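Local coordinates for protein CHAD domain (Ricinus communis, PDB 6QV5) that probably binds inorganic polyphosphate, as an all-helical module of the CHAD family, and binds a zinc ion, at residues L38-R43 and L57-V62; V64-S69 and L215-G220. All coordinates share one frame; numbering follows the deposited sequence. Where two conformers were deposited one is given.

Interaction 1: residues L38-R43 and L57-V62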
loop_
_atom_site.group_PDB
_atom_site.type_symbol
_atom_site.label_atom_id
_atom_site.label_comp_id
_atom_site.label_asym_id
_atom_site.label_seq_id
_atom_site.Cartn_x
_atom_site.Cartn_y
_atom_site.Cartn_z
ATOM N N LEU A 38 -13.023 2.519 3.977
ATOM C CA LEU A 38 -14.045 2.449 2.929
ATOM C C LEU A 38 -14.323 3.817 2.312
ATOM O O LEU A 38 -14.510 3.891 1.100
ATOM C CB LEU A 38 -15.341 1.793 3.433
ATOM C CG LEU A 38 -15.275 0.290 3.751
ATOM C CD1 LEU A 38 -16.448 -0.131 4.620
ATOM C CD2 LEU A 38 -15.220 -0.557 2.483
ATOM N N GLU A 39 -14.299 4.897 3.128
ATOM C CA GLU A 39 -14.488 6.281 2.668
ATOM C C GLU A 39 -13.314 6.694 1.765
ATOM O O GLU A 39 -13.536 7.322 0.730
ATOM C CB GLU A 39 -14.629 7.246 3.861
ATOM C CG GLU A 39 -14.905 8.694 3.476
ATOM C CD GLU A 39 -14.693 9.733 4.565
ATOM O OE1 GLU A 39 -13.703 9.620 5.324
ATOM O OE2 GLU A 39 -15.512 10.675 4.643
ATOM N N HIS A 40 -12.078 6.300 2.141
ATOM C CA HIS A 40 -10.843 6.575 1.395
ATOM C C HIS A 40 -10.887 5.952 -0.013
ATOM O O HIS A 40 -10.385 6.550 -0.963
ATOM C CB HIS A 40 -9.617 6.087 2.198
ATOM C CG HIS A 40 -8.286 6.583 1.709
ATOM N ND1 HIS A 40 -7.106 6.010 2.148
ATOM C CD2 HIS A 40 -7.986 7.590 0.853
ATOM C CE1 HIS A 40 -6.134 6.666 1.534
ATOM N NE2 HIS A 40 -6.615 7.628 0.747
ATOM N N ILE A 41 -11.534 4.779 -0.143
ATOM C CA ILE A 41 -11.720 4.065 -1.409
ATOM C C ILE A 41 -12.845 4.731 -2.231
ATOM O O ILE A 41 -12.614 5.102 -3.385
ATOM C CB ILE A 41 -11.996 2.545 -1.155
ATOM C CG1 ILE A 41 -10.815 1.866 -0.429
ATOM C CG2 ILE A 41 -12.344 1.798 -2.456
ATOM C CD1 ILE A 41 -11.156 0.598 0.354
ATOM N N GLN A 42 -14.047 4.869 -1.611
ATOM C CA GLN A 42 -15.266 5.428 -2.205
ATOM C C GLN A 42 -15.113 6.856 -2.751
ATOM O O GLN A 42 -15.577 7.134 -3.856
ATOM C CB GLN A 42 -16.427 5.339 -1.193
ATOM C CG GLN A 42 -17.782 5.830 -1.699
ATOM C CD GLN A 42 -18.080 7.255 -1.287
ATOM O OE1 GLN A 42 -18.092 7.604 -0.100
ATOM N NE2 GLN A 42 -18.338 8.110 -2.264
ATOM N N ARG A 43 -14.498 7.766 -1.975
ATOM C CA ARG A 43 -14.346 9.171 -2.380
ATOM C C ARG A 43 -13.393 9.400 -3.572
ATOM O O ARG A 43 -13.304 10.529 -4.065
ATOM C CB ARG A 43 -13.959 10.058 -1.184
ATOM C CG ARG A 43 -15.020 10.144 -0.077
ATOM C CD ARG A 43 -16.188 11.056 -0.413
ATOM N NE ARG A 43 -15.836 12.470 -0.273
ATOM C CZ ARG A 43 -16.119 13.405 -1.175
ATOM N NH1 ARG A 43 -16.757 13.089 -2.295
ATOM N NH2 ARG A 43 -15.761 14.666 -0.964
ATOM N N LEU A 57 -5.853 7.667 -8.364
ATOM C CA LEU A 57 -5.667 6.217 -8.451
ATOM C C LEU A 57 -4.756 5.742 -7.305
ATOM O O LEU A 57 -5.030 4.701 -6.702
ATOM C CB LEU A 57 -5.085 5.841 -9.831
ATOM C CG LEU A 57 -4.627 4.392 -10.064
ATOM C CD1 LEU A 57 -5.804 3.427 -10.124
ATOM C CD2 LEU A 57 -3.811 4.288 -11.334
ATOM N N HIS A 58 -3.688 6.519 -7.003
ATOM C CA HIS A 58 -2.741 6.241 -5.919
ATOM C C HIS A 58 -3.475 6.215 -4.575
ATOM O O HIS A 58 -3.319 5.254 -3.823
ATOM C CB HIS A 58 -1.591 7.272 -5.911
ATOM C CG HIS A 58 -0.589 7.101 -4.805
ATOM N ND1 HIS A 58 0.018 8.195 -4.215
ATOM C CD2 HIS A 58 -0.119 5.972 -4.219
ATOM C CE1 HIS A 58 0.834 7.701 -3.296
ATOM N NE2 HIS A 58 0.781 6.369 -3.260
ATOM N N GLN A 59 -4.310 7.239 -4.308
ATOM C CA GLN A 59 -5.102 7.339 -3.084
ATOM C C GLN A 59 -6.111 6.200 -2.932
ATOM O O GLN A 59 -6.297 5.710 -1.818
ATOM C CB GLN A 59 -5.784 8.713 -2.962
ATOM C CG GLN A 59 -4.832 9.858 -2.588
ATOM C CD GLN A 59 -4.011 9.590 -1.344
ATOM O OE1 GLN A 59 -4.532 9.248 -0.278
ATOM N NE2 GLN A 59 -2.701 9.736 -1.457
ATOM N N MET A 60 -6.730 5.757 -4.049
ATOM C CA MET A 60 -7.690 4.650 -4.031
ATOM C C MET A 60 -6.990 3.317 -3.752
ATOM O O MET A 60 -7.520 2.505 -2.991
ATOM C CB MET A 60 -8.513 4.585 -5.326
ATOM C CG MET A 60 -9.828 3.861 -5.143
ATOM S SD MET A 60 -10.776 3.650 -6.664
ATOM C CE MET A 60 -12.262 3.014 -6.004
ATOM N N ARG A 61 -5.797 3.109 -4.348
ATOM C CA ARG A 61 -4.972 1.912 -4.158
ATOM C C ARG A 61 -4.503 1.809 -2.703
ATOM O O ARG A 61 -4.562 0.721 -2.125
ATOM C CB ARG A 61 -3.772 1.903 -5.138
ATOM C CG ARG A 61 -2.847 0.677 -5.033
ATOM C CD ARG A 61 -3.541 -0.608 -5.450
ATOM N NE ARG A 61 -2.806 -1.801 -5.026
ATOM C CZ ARG A 61 -3.149 -2.566 -3.994
ATOM N NH1 ARG A 61 -4.219 -2.271 -3.264
ATOM N NH2 ARG A 61 -2.428 -3.635 -3.685
ATOM N N VAL A 62 -4.067 2.949 -2.115
ATOM C CA VAL A 62 -3.618 3.058 -0.720
ATOM C C VAL A 62 -4.787 2.720 0.223
ATOM O O VAL A 62 -4.592 1.993 1.199
ATOM C CB VAL A 62 -2.947 4.435 -0.424
ATOM C CG1 VAL A 62 -2.831 4.714 1.076
ATOM C CG2 VAL A 62 -1.575 4.523 -1.086
#
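The imidazole of H40 reaches across to Q59 and gives its NE2 hydrogen to the amide oxygen: NE2 of H40 lies 2.8 Å from OE1 of Q59, with an N-H...O angle of 155°. OE1 sits almost in the plane of the imidazole, whereas the amide itself is turned 35° against the ring and the donor is tilted somewhat from the carbonyl plane. H40 carries its ring anti to the backbone N, which swings it over to the other helix; Q59 bends at chi2, and this brings its amide to the ring edge, with CD of Q59 in the ring plane. The backbone O of Q59 lies over one face of the imidazole, offset toward the rim, and its 3.2 Å from NE2 of H40 is too badly angled for a bond. From another direction CG1 of V62 approaches CE1 of H40, at 3.9 Å.

Where the backbones come nearest, M60 reaches its extended chain across to I41, whose side chain it crosses at about a right angle. Its methyl CE meets CG2 of I41 at 3.8 Å and comes within 3.4 Å of the backbone O of I41. Helices 38-42 and 57-62 run nearly antiparallel, at 151°, their axes 8.1 Å apart, and a slender, unbranched methionine suits so close an approach. Y149 of helix 147-163 touches both I41 and M60.

Further out, E55 accepts a hydrogen bond from NE2 of Q59, which helps to settle which end of the amide faces H40. With NE2 donating to Q59 and ND1 weakly bonded to R66, the buried imidazole has partners at both nitrogens, and the nearby guanidinium would probably favour its neutral form, protonated on NE2.

Interaction 2: residues V64-S69 and L215-G220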
loop_
_atom_site.group_PDB
_atom_site.type_symbol
_atom_site.label_atom_id
_atom_site.label_comp_id
_atom_site.label_asym_id
_atom_site.label_seq_id
_atom_site.Cartn_x
_atom_site.Cartn_y
_atom_site.Cartn_z
ATOM N N VAL A 64 -7.317 0.716 -0.412
ATOM C CA VAL A 64 -7.531 -0.732 -0.514
ATOM C C VAL A 64 -6.503 -1.456 0.371
ATOM O O VAL A 64 -6.878 -2.370 1.110
ATOM C CB VAL A 64 -7.535 -1.223 -1.993
ATOM C CG1 VAL A 64 -7.533 -2.749 -2.091
ATOM C CG2 VAL A 64 -8.728 -0.650 -2.754
ATOM N N ARG A 65 -5.227 -1.011 0.323
ATOM C CA ARG A 65 -4.128 -1.550 1.133
ATOM C C ARG A 65 -4.381 -1.337 2.625
ATOM O O ARG A 65 -4.151 -2.256 3.413
ATOM C CB ARG A 65 -2.789 -0.917 0.736
ATOM C CG ARG A 65 -2.082 -1.646 -0.386
ATOM C CD ARG A 65 -0.601 -1.330 -0.376
ATOM N NE ARG A 65 0.005 -1.541 -1.690
ATOM C CZ ARG A 65 0.122 -0.598 -2.620
ATOM N NH1 ARG A 65 -0.319 0.632 -2.388
ATOM N NH2 ARG A 65 0.688 -0.876 -3.786
ATOM N N ARG A 66 -4.871 -0.130 3.003
ATOM C CA ARG A 66 -5.210 0.249 4.381
ATOM C C ARG A 66 -6.345 -0.626 4.912
ATOM O O ARG A 66 -6.303 -1.036 6.071
ATOM C CB ARG A 66 -5.608 1.732 4.463
ATOM C CG ARG A 66 -4.427 2.688 4.459
ATOM C CD ARG A 66 -4.854 4.144 4.467
ATOM N NE ARG A 66 -5.324 4.571 5.785
ATOM C CZ ARG A 66 -6.592 4.833 6.086
ATOM N NH1 ARG A 66 -6.925 5.208 7.313
ATOM N NH2 ARG A 66 -7.538 4.729 5.160
ATOM N N LEU A 67 -7.340 -0.927 4.053
ATOM C CA LEU A 67 -8.485 -1.775 4.376
ATOM C C LEU A 67 -8.042 -3.222 4.634
ATOM O O LEU A 67 -8.465 -3.811 5.629
ATOM C CB LEU A 67 -9.538 -1.708 3.248
ATOM C CG LEU A 67 -10.811 -2.549 3.421
ATOM C CD1 LEU A 67 -11.805 -1.878 4.362
ATOM C CD2 LEU A 67 -11.466 -2.815 2.083
ATOM N N ARG A 68 -7.180 -3.776 3.752
ATOM C CA ARG A 68 -6.662 -5.141 3.866
ATOM C C ARG A 68 -5.830 -5.337 5.141
ATOM O O ARG A 68 -5.984 -6.363 5.807
ATOM C CB ARG A 68 -5.865 -5.540 2.617
ATOM C CG ARG A 68 -5.927 -7.036 2.335
ATOM C CD ARG A 68 -4.699 -7.541 1.605
ATOM N NE ARG A 68 -4.760 -7.282 0.165
ATOM C CZ ARG A 68 -5.260 -8.129 -0.731
ATOM N NH1 ARG A 68 -5.761 -9.297 -0.345
ATOM N NH2 ARG A 68 -5.261 -7.814 -2.019
ATOM N N SER A 69 -4.982 -4.343 5.493
ATOM C CA SER A 69 -4.156 -4.376 6.704
ATOM C C SER A 69 -5.020 -4.258 7.964
ATOM O O SER A 69 -4.704 -4.888 8.974
ATOM C CB SER A 69 -3.081 -3.292 6.671
ATOM O OG SER A 69 -3.638 -1.988 6.667
ATOM N N LEU A 215 -0.798 2.475 13.522
ATOM C CA LEU A 215 -0.545 3.644 14.361
ATOM C C LEU A 215 -1.397 4.843 13.923
ATOM O O LEU A 215 -1.739 5.680 14.758
ATOM C CB LEU A 215 0.952 3.984 14.375
ATOM C CG LEU A 215 1.486 4.745 15.592
ATOM C CD1 LEU A 215 1.306 3.947 16.891
ATOM C CD2 LEU A 215 2.945 5.077 15.407
ATOM N N GLU A 216 -1.755 4.910 12.625
ATOM C CA GLU A 216 -2.617 5.960 12.075
ATOM C C GLU A 216 -4.076 5.687 12.449
ATOM O O GLU A 216 -4.841 6.634 12.640
ATOM C CB GLU A 216 -2.468 6.053 10.552
ATOM C CG GLU A 216 -1.223 6.792 10.090
ATOM C CD GLU A 216 -0.948 6.765 8.595
ATOM O OE1 GLU A 216 -1.405 5.822 7.909
ATOM O OE2 GLU A 216 -0.256 7.690 8.113
ATOM N N PHE A 217 -4.457 4.389 12.553
ATOM C CA PHE A 217 -5.803 3.945 12.929
ATOM C C PHE A 217 -6.098 4.278 14.390
ATOM O O PHE A 217 -7.164 4.819 14.687
ATOM C CB PHE A 217 -5.981 2.430 12.689
ATOM C CG PHE A 217 -5.912 1.934 11.262
ATOM C CD1 PHE A 217 -6.410 2.702 10.214
ATOM C CD2 PHE A 217 -5.418 0.668 10.973
ATOM C CE1 PHE A 217 -6.365 2.232 8.899
ATOM C CE2 PHE A 217 -5.370 0.201 9.657
ATOM C CZ PHE A 217 -5.847 0.985 8.630
ATOM N N PHE A 218 -5.152 3.958 15.294
ATOM C CA PHE A 218 -5.256 4.206 16.734
ATOM C C PHE A 218 -4.426 5.447 17.120
ATOM O O PHE A 218 -3.722 5.437 18.131
ATOM C CB PHE A 218 -4.807 2.956 17.523
ATOM C CG PHE A 218 -5.567 1.683 17.223
ATOM C CD1 PHE A 218 -6.775 1.409 17.855
ATOM C CD2 PHE A 218 -5.056 0.739 16.340
ATOM C CE1 PHE A 218 -7.465 0.221 17.596
ATOM C CE2 PHE A 218 -5.750 -0.444 16.073
ATOM C CZ PHE A 218 -6.950 -0.696 16.704
ATOM N N HIS A 219 -4.538 6.523 16.313
ATOM C CA HIS A 219 -3.813 7.792 16.456
ATOM C C HIS A 219 -4.051 8.520 17.794
ATOM O O HIS A 219 -3.080 8.892 18.457
ATOM C CB HIS A 219 -4.114 8.717 15.257
ATOM C CG HIS A 219 -3.548 10.098 15.384
ATOM N ND1 HIS A 219 -4.369 11.196 15.566
ATOM C CD2 HIS A 219 -2.259 10.511 15.371
ATOM C CE1 HIS A 219 -3.558 12.239 15.649
ATOM N NE2 HIS A 219 -2.280 11.876 15.538
ATOM N N GLY A 220 -5.316 8.709 18.171
ATOM C CA GLY A 220 -5.698 9.405 19.400
ATOM C C GLY A 220 -5.520 8.635 20.699
ATOM O O GLY A 220 -5.883 9.140 21.764
HETATM O O HOH W 1 -3.834 4.175 8.145
#
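A turn at chi3 (76°) folds the otherwise stretched chain of R66 so that one face of its guanidinium is turned to the edge of F217 at CE1, while F217 holds its ring anti to its own carbonyl carbon (chi1 -65°) and sends it toward helix 54-73. CE1 of F217 stands over that face of the guanidinium, 3.4 Å from NH1 of R66. The two planes are 57° apart, so a corner of the phenyl ring, rather than its flat face, is presented to the cation. The far end of the same ring dips to the backbone: CZ of F217 is 3.3 Å from the carbonyl oxygen of R66, which lies near the ring plane, where the slightly positive C-H rim can face a carbonyl.

S69 adds its hydroxyl at this edge, with OG 4.1 Å from CE2 of F217. It donates to the carbonyl oxygen of R66 (OG to O 2.9 Å), reaching back to the preceding turn from above the carbonyl plane. Serine suits the place because a short side chain with a hydroxyl can turn back to the carbonyl oxygen three residues earlier while its OG lies at the phenyl edge.

In this all-helical CHAD domain the contact joins helix 54-73 to the C-terminal end of helix 198-217, with 145 residues between the two segments. I33 and C37 of helix 26-42 also pack on F217.

The polar side of R66 is shared out. NE of R66 donates to a water, 2.8 Å away, which in turn donates to OE1 of E216 at 2.9 Å; arginine and glutamate are thus joined through solvent, without direct contact of their charged atoms. NH1 of R66 is hydrogen-bonded to N36, and OE2 of E216 pairs in a salt bridge with R212.

Interactions 1 and 2 follow one another along helix 54-73, their centres about 13 Å apart: residues 57-62 face helix 26-42, and residues 64-69 meet the end of helix 198-217. They are joined directly where NH2 of R66 lies 3.3 Å from ND1 of H40 in a weak hydrogen bond, so the guanidinium set against the phenyl of interaction 2 also touches the imidazole of interaction 1. An apolar seam runs beside it, with CD1 of I41 3.8 Å from CD2 of L67. Both contacts are buried and lie away from the zinc site of H52 and H138, and they tie helix 54-73 to two other helices of the CHAD domain.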